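Local coordinates for FBP protein (Leishmania major, PDB 5OEZ) that probably catalyses the magnesium-dependent hydrolysis of beta-D-fructose 1,6-bisphosphate to beta-D-fructose 6-phosphate and phosphate, as a homotetramer of the class 1 fructose-1,6-bisphosphatase family, at residues I147-V150 and E151-N154; G223-E226 and P227-E231. All coordinates share one frame; numbering follows the deposited sequence.

Interaction 1: I147-V150 and E151-N154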
loop_
_atom_site.group_PDB
_atom_site.type_symbol
_atom_site.label_atom_id
_atom_site.label_comp_id
_atom_site.label_asym_id
_atom_site.label_seq_id
_atom_site.Cartn_x
_atom_site.Cartn_y
_atom_site.Cartn_z
ATOM N N ILE C 147 -2.618 -14.664 -40.062
ATOM C CA ILE C 147 -3.377 -15.590 -39.234
ATOM C C ILE C 147 -4.783 -15.036 -39.061
ATOM O O ILE C 147 -4.983 -14.059 -38.331
ATOM C CB ILE C 147 -2.684 -15.806 -37.863
ATOM C CG1 ILE C 147 -1.321 -16.481 -38.070
ATOM C CG2 ILE C 147 -3.539 -16.665 -36.939
ATOM C CD1 ILE C 147 -0.442 -16.492 -36.850
ATOM N N ASN C 148 -5.736 -15.655 -39.757
ATOM C CA ASN C 148 -7.155 -15.315 -39.646
ATOM C C ASN C 148 -8.009 -16.426 -39.009
ATOM O O ASN C 148 -9.229 -16.307 -38.954
ATOM C CB ASN C 148 -7.709 -14.970 -41.026
ATOM C CG ASN C 148 -6.950 -13.826 -41.682
ATOM O OD1 ASN C 148 -6.363 -12.975 -41.000
ATOM N ND2 ASN C 148 -6.967 -13.785 -43.005
ATOM N N SER C 149 -7.371 -17.475 -38.494
ATOM C CA SER C 149 -8.081 -18.597 -37.865
ATOM C C SER C 149 -7.158 -19.412 -36.975
ATOM O O SER C 149 -5.947 -19.167 -36.933
ATOM C CB SER C 149 -8.684 -19.512 -38.930
ATOM O OG SER C 149 -7.672 -20.245 -39.596
ATOM N N VAL C 150 -7.736 -20.361 -36.246
ATOM C CA VAL C 150 -6.956 -21.257 -35.372
ATOM C C VAL C 150 -6.157 -22.269 -36.221
ATOM O O VAL C 150 -5.040 -22.654 -35.846
ATOM C CB VAL C 150 -7.853 -21.990 -34.330
ATOM C CG1 VAL C 150 -7.030 -22.931 -33.452
ATOM C CG2 VAL C 150 -8.588 -20.991 -33.439
ATOM N N GLU C 151 -6.710 -22.649 -37.374
ATOM C CA GLU C 151 -6.011 -23.528 -38.320
ATOM C C GLU C 151 -4.714 -22.872 -38.803
ATOM O O GLU C 151 -3.661 -23.514 -38.786
ATOM C CB GLU C 151 -6.926 -23.955 -39.484
ATOM C CG GLU C 151 -8.036 -24.980 -39.063
ATOM C CD GLU C 151 -9.308 -24.318 -38.519
ATOM O OE1 GLU C 151 -9.286 -23.115 -38.161
ATOM O OE2 GLU C 151 -10.349 -24.998 -38.421
ATOM N N ASP C 152 -4.779 -21.595 -39.185
ATOM C CA ASP C 152 -3.584 -20.846 -39.590
ATOM C C ASP C 152 -2.568 -20.842 -38.475
ATOM O O ASP C 152 -1.400 -21.159 -38.687
ATOM C CB ASP C 152 -3.922 -19.383 -39.960
ATOM C CG ASP C 152 -4.714 -19.249 -41.266
ATOM O OD1 ASP C 152 -4.817 -20.232 -42.034
ATOM O OD2 ASP C 152 -5.230 -18.137 -41.525
ATOM N N ALA C 153 -3.013 -20.445 -37.284
ATOM C CA ALA C 153 -2.141 -20.361 -36.103
ATOM C C ALA C 153 -1.448 -21.691 -35.801
ATOM O O ALA C 153 -0.261 -21.705 -35.453
ATOM C CB ALA C 153 -2.928 -19.883 -34.895
ATOM N N ASN C 154 -2.183 -22.796 -35.949
ATOM C CA ASN C 154 -1.615 -24.144 -35.745
ATOM C C ASN C 154 -0.504 -24.469 -36.743
ATOM O O ASN C 154 0.519 -25.028 -36.368
ATOM C CB ASN C 154 -2.703 -25.224 -35.821
ATOM C CG ASN C 154 -3.585 -25.271 -34.583
ATOM O OD1 ASN C 154 -3.206 -24.813 -33.504
ATOM N ND2 ASN C 154 -4.796 -25.805 -34.744
#
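The amino end of helix 150-158 is closed by an N-cap, with Ser-149 in the capping position and Asp-152 facing back over the incoming loop. Ser-149 OG accepts from Asp-152 N at 3.2 Å, and the N-H points almost straight at it (170°). The serine can do this because chi1, at 72°, sets OG between its own backbone N and carbonyl carbon, turned to the first turn of the helix. Asp-152 does not return a bond to Ser-149 N, as a capping box would require. Its carboxylate reaches one residue further back: OD2 takes the backbone N-H of Asn-148 at 3.1 Å and 168°, through the lone pair directed away from OD1. The aspartate therefore bridges cap and loop, its own N-H held by Ser-149 while its carboxylate holds Asn-148, and Ser-149 OG lies 3.5 Å from Asp-152 CG.

The helix proper starts with two backbone bonds, Ala-153 N to Ser-149 O at 3.2 Å and Asn-154 N to Val-150 O at 2.9 Å. Beside the polar bonds, Ile-147 packs against the same first turn: its CG2 methyl, which lies opposite the backbone N about CA-CB, meets Ala-153 CB at 3.9 Å. Both residues are buried and continue onto Val-93 of strand 91-96, so the apolar side of the helix start rests on the large sheet. On the more open side, Val-150 CG1 passes Asn-154 ND2 at 3.9 Å.

A carboxylate in the first turn should interact favourably with the helix dipole, and acceptance of a backbone N-H would probably stabilise its anionic form. The polar bonds tie the loop to the first turn at two points, and the isoleucine-alanine contact joins the same pieces on their buried, apolar side.

Interaction 2: G223-E226 and P227-E231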
loop_
_atom_site.group_PDB
_atom_site.type_symbol
_atom_site.label_atom_id
_atom_site.label_comp_id
_atom_site.label_asym_id
_atom_site.label_seq_id
_atom_site.Cartn_x
_atom_site.Cartn_y
_atom_site.Cartn_z
ATOM N N GLY C 223 12.879 -43.394 -7.237
ATOM C CA GLY C 223 12.635 -44.706 -7.810
ATOM C C GLY C 223 12.099 -44.741 -9.237
ATOM O O GLY C 223 12.135 -45.782 -9.871
ATOM N N LYS C 224 11.596 -43.614 -9.735
ATOM C CA LYS C 224 11.053 -43.497 -11.074
ATOM C C LYS C 224 12.073 -42.960 -12.083
ATOM O O LYS C 224 11.791 -42.943 -13.282
ATOM C CB LYS C 224 9.850 -42.550 -11.050
ATOM C CG LYS C 224 8.628 -43.092 -10.301
ATOM C CD LYS C 224 7.544 -42.023 -9.987
ATOM C CE LYS C 224 7.488 -41.535 -8.554
ATOM N NZ LYS C 224 6.220 -40.826 -8.223
ATOM N N TRP C 225 13.247 -42.539 -11.615
ATOM C CA TRP C 225 14.250 -41.946 -12.489
ATOM C C TRP C 225 15.043 -42.958 -13.298
ATOM O O TRP C 225 15.123 -44.120 -12.935
ATOM C CB TRP C 225 15.261 -41.156 -11.669
ATOM C CG TRP C 225 14.733 -39.948 -11.011
ATOM C CD1 TRP C 225 13.619 -39.233 -11.350
ATOM C CD2 TRP C 225 15.328 -39.268 -9.907
ATOM N NE1 TRP C 225 13.475 -38.165 -10.506
ATOM C CE2 TRP C 225 14.512 -38.163 -9.613
ATOM C CE3 TRP C 225 16.464 -39.500 -9.121
ATOM C CZ2 TRP C 225 14.800 -37.282 -8.587
ATOM C CZ3 TRP C 225 16.747 -38.623 -8.101
ATOM C CH2 TRP C 225 15.922 -37.526 -7.843
ATOM N N GLU C 226 15.663 -42.473 -14.368
ATOM C CA GLU C 226 16.583 -43.250 -15.186
ATOM C C GLU C 226 17.854 -43.503 -14.387
ATOM O O GLU C 226 18.261 -42.639 -13.605
ATOM C CB GLU C 226 16.933 -42.496 -16.481
ATOM C CG GLU C 226 15.774 -42.419 -17.460
ATOM C CD GLU C 226 16.164 -41.757 -18.770
ATOM O OE1 GLU C 226 16.337 -40.515 -18.797
ATOM O OE2 GLU C 226 16.276 -42.475 -19.785
ATOM N N PRO C 227 18.489 -44.670 -14.576
ATOM C CA PRO C 227 19.694 -44.982 -13.784
ATOM C C PRO C 227 20.815 -43.938 -13.850
ATOM O O PRO C 227 21.412 -43.644 -12.829
ATOM C CB PRO C 227 20.155 -46.323 -14.365
ATOM C CG PRO C 227 18.890 -46.975 -14.822
ATOM C CD PRO C 227 17.962 -45.869 -15.266
ATOM N N TRP C 228 21.092 -43.381 -15.021
ATOM C CA TRP C 228 22.153 -42.392 -15.120
ATOM C C TRP C 228 21.914 -41.169 -14.209
ATOM O O TRP C 228 22.856 -40.628 -13.650
ATOM C CB TRP C 228 22.385 -41.958 -16.557
ATOM C CG TRP C 228 21.331 -41.053 -17.165
ATOM C CD1 TRP C 228 20.322 -41.421 -17.996
ATOM C CD2 TRP C 228 21.228 -39.622 -17.018
ATOM N NE1 TRP C 228 19.588 -40.317 -18.371
ATOM C CE2 TRP C 228 20.118 -39.204 -17.776
ATOM C CE3 TRP C 228 21.963 -38.662 -16.312
ATOM C CZ2 TRP C 228 19.730 -37.855 -17.861
ATOM C CZ3 TRP C 228 21.584 -37.345 -16.393
ATOM C CH2 TRP C 228 20.475 -36.949 -17.162
ATOM N N PHE C 229 20.655 -40.768 -14.045
ATOM C CA PHE C 229 20.322 -39.634 -13.205
ATOM C C PHE C 229 20.378 -39.970 -11.712
ATOM O O PHE C 229 20.725 -39.113 -10.897
ATOM C CB PHE C 229 18.960 -39.035 -13.579
ATOM C CG PHE C 229 18.718 -37.674 -12.970
ATOM C CD1 PHE C 229 19.240 -36.527 -13.568
ATOM C CD2 PHE C 229 18.007 -37.548 -11.790
ATOM C CE1 PHE C 229 19.028 -35.269 -13.001
ATOM C CE2 PHE C 229 17.813 -36.301 -11.212
ATOM C CZ PHE C 229 18.317 -35.155 -11.827
ATOM N N LYS C 230 20.052 -41.204 -11.349
ATOM C CA LYS C 230 20.281 -41.659 -9.975
ATOM C C LYS C 230 21.755 -41.581 -9.645
ATOM O O LYS C 230 22.132 -41.139 -8.564
ATOM C CB LYS C 230 19.807 -43.091 -9.775
ATOM C CG LYS C 230 18.312 -43.290 -9.902
ATOM C CD LYS C 230 17.967 -44.743 -9.612
ATOM C CE LYS C 230 16.489 -45.009 -9.770
ATOM N NZ LYS C 230 16.237 -46.461 -9.780
ATOM N N GLU C 231 22.591 -42.023 -10.582
ATOM C CA GLU C 231 24.036 -41.990 -10.367
ATOM C C GLU C 231 24.556 -40.578 -10.176
ATOM O O GLU C 231 25.408 -40.350 -9.331
ATOM C CB GLU C 231 24.773 -42.688 -11.513
ATOM C CG GLU C 231 24.540 -44.191 -11.519
ATOM C CD GLU C 231 25.205 -44.912 -12.686
ATOM O OE1 GLU C 231 26.176 -44.364 -13.304
ATOM O OE2 GLU C 231 24.782 -46.072 -12.950
#
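Helix 227-238 opens on the carbonyl of Glu-226, the N-cap residue, whose O takes Lys-230 N at 3.2 Å, nearly straight along the carbonyl direction, and, weakly, Phe-229 N at 3.1 Å with a bent angle of 129°. Pro-227 occupies the first helical position, where its missing N-H costs no helical bond.

The aromatic contact is T-shaped. Phe-229 turns the edge carrying CD2 and CE2 to one face of the Trp-225 indole, with Phe-229 CD2 3.6 Å from Trp-225 CE3, ring centroids 5.0 Å apart and planes at 86°. Phe-229 CG stands anti to its backbone N (chi1 -166°), which carries the ring back along the helix start to the tryptophan. Lys-230 CG lies at the edge of the same indole, near its plane, and the extended chain brings Lys-230 CE within 3.6 Å of Trp-225 O.

Separately, Glu-226 OE1 makes a weak bond of 3.3 Å with Trp-228 NE1, the carboxylate plane being steeply inclined to the indole. Trp-228 also packs on helix 325-338, through Cys-331 and Phe-334 among others.

This is a helix N-terminus with proline at the first position, where a T-shaped aromatic pair joins the preceding loop to the first turn, in the C-terminal domain, with the Trp-225 side chain about 6 Å from that of Asn-218, a residue that binds fructose 6-phosphate.

In the fold
Interactions 1 and 2 are both helix starts met by their preceding loops, one in each family domain, with centres about 41 Å apart. Each is partly buried, but the buried portions differ. In 147-154 it is a small aliphatic patch on strand 91-96, about 10 Å from the side chain of AMP-binding Tyr-113; in 223-231 it is aromatic, with neighbours in the loop at Pro-269 and in helix 325-338. The first has two nearly straight side-chain-to-backbone hydrogen bonds besides its helical ones; the second relies on ring packing and a backbone carbonyl, its side-chain bond being weak. No other chain of the assembly touches 147-154, whereas Lys-224, outside the contact itself, packs on Arg-243 of the second subunit.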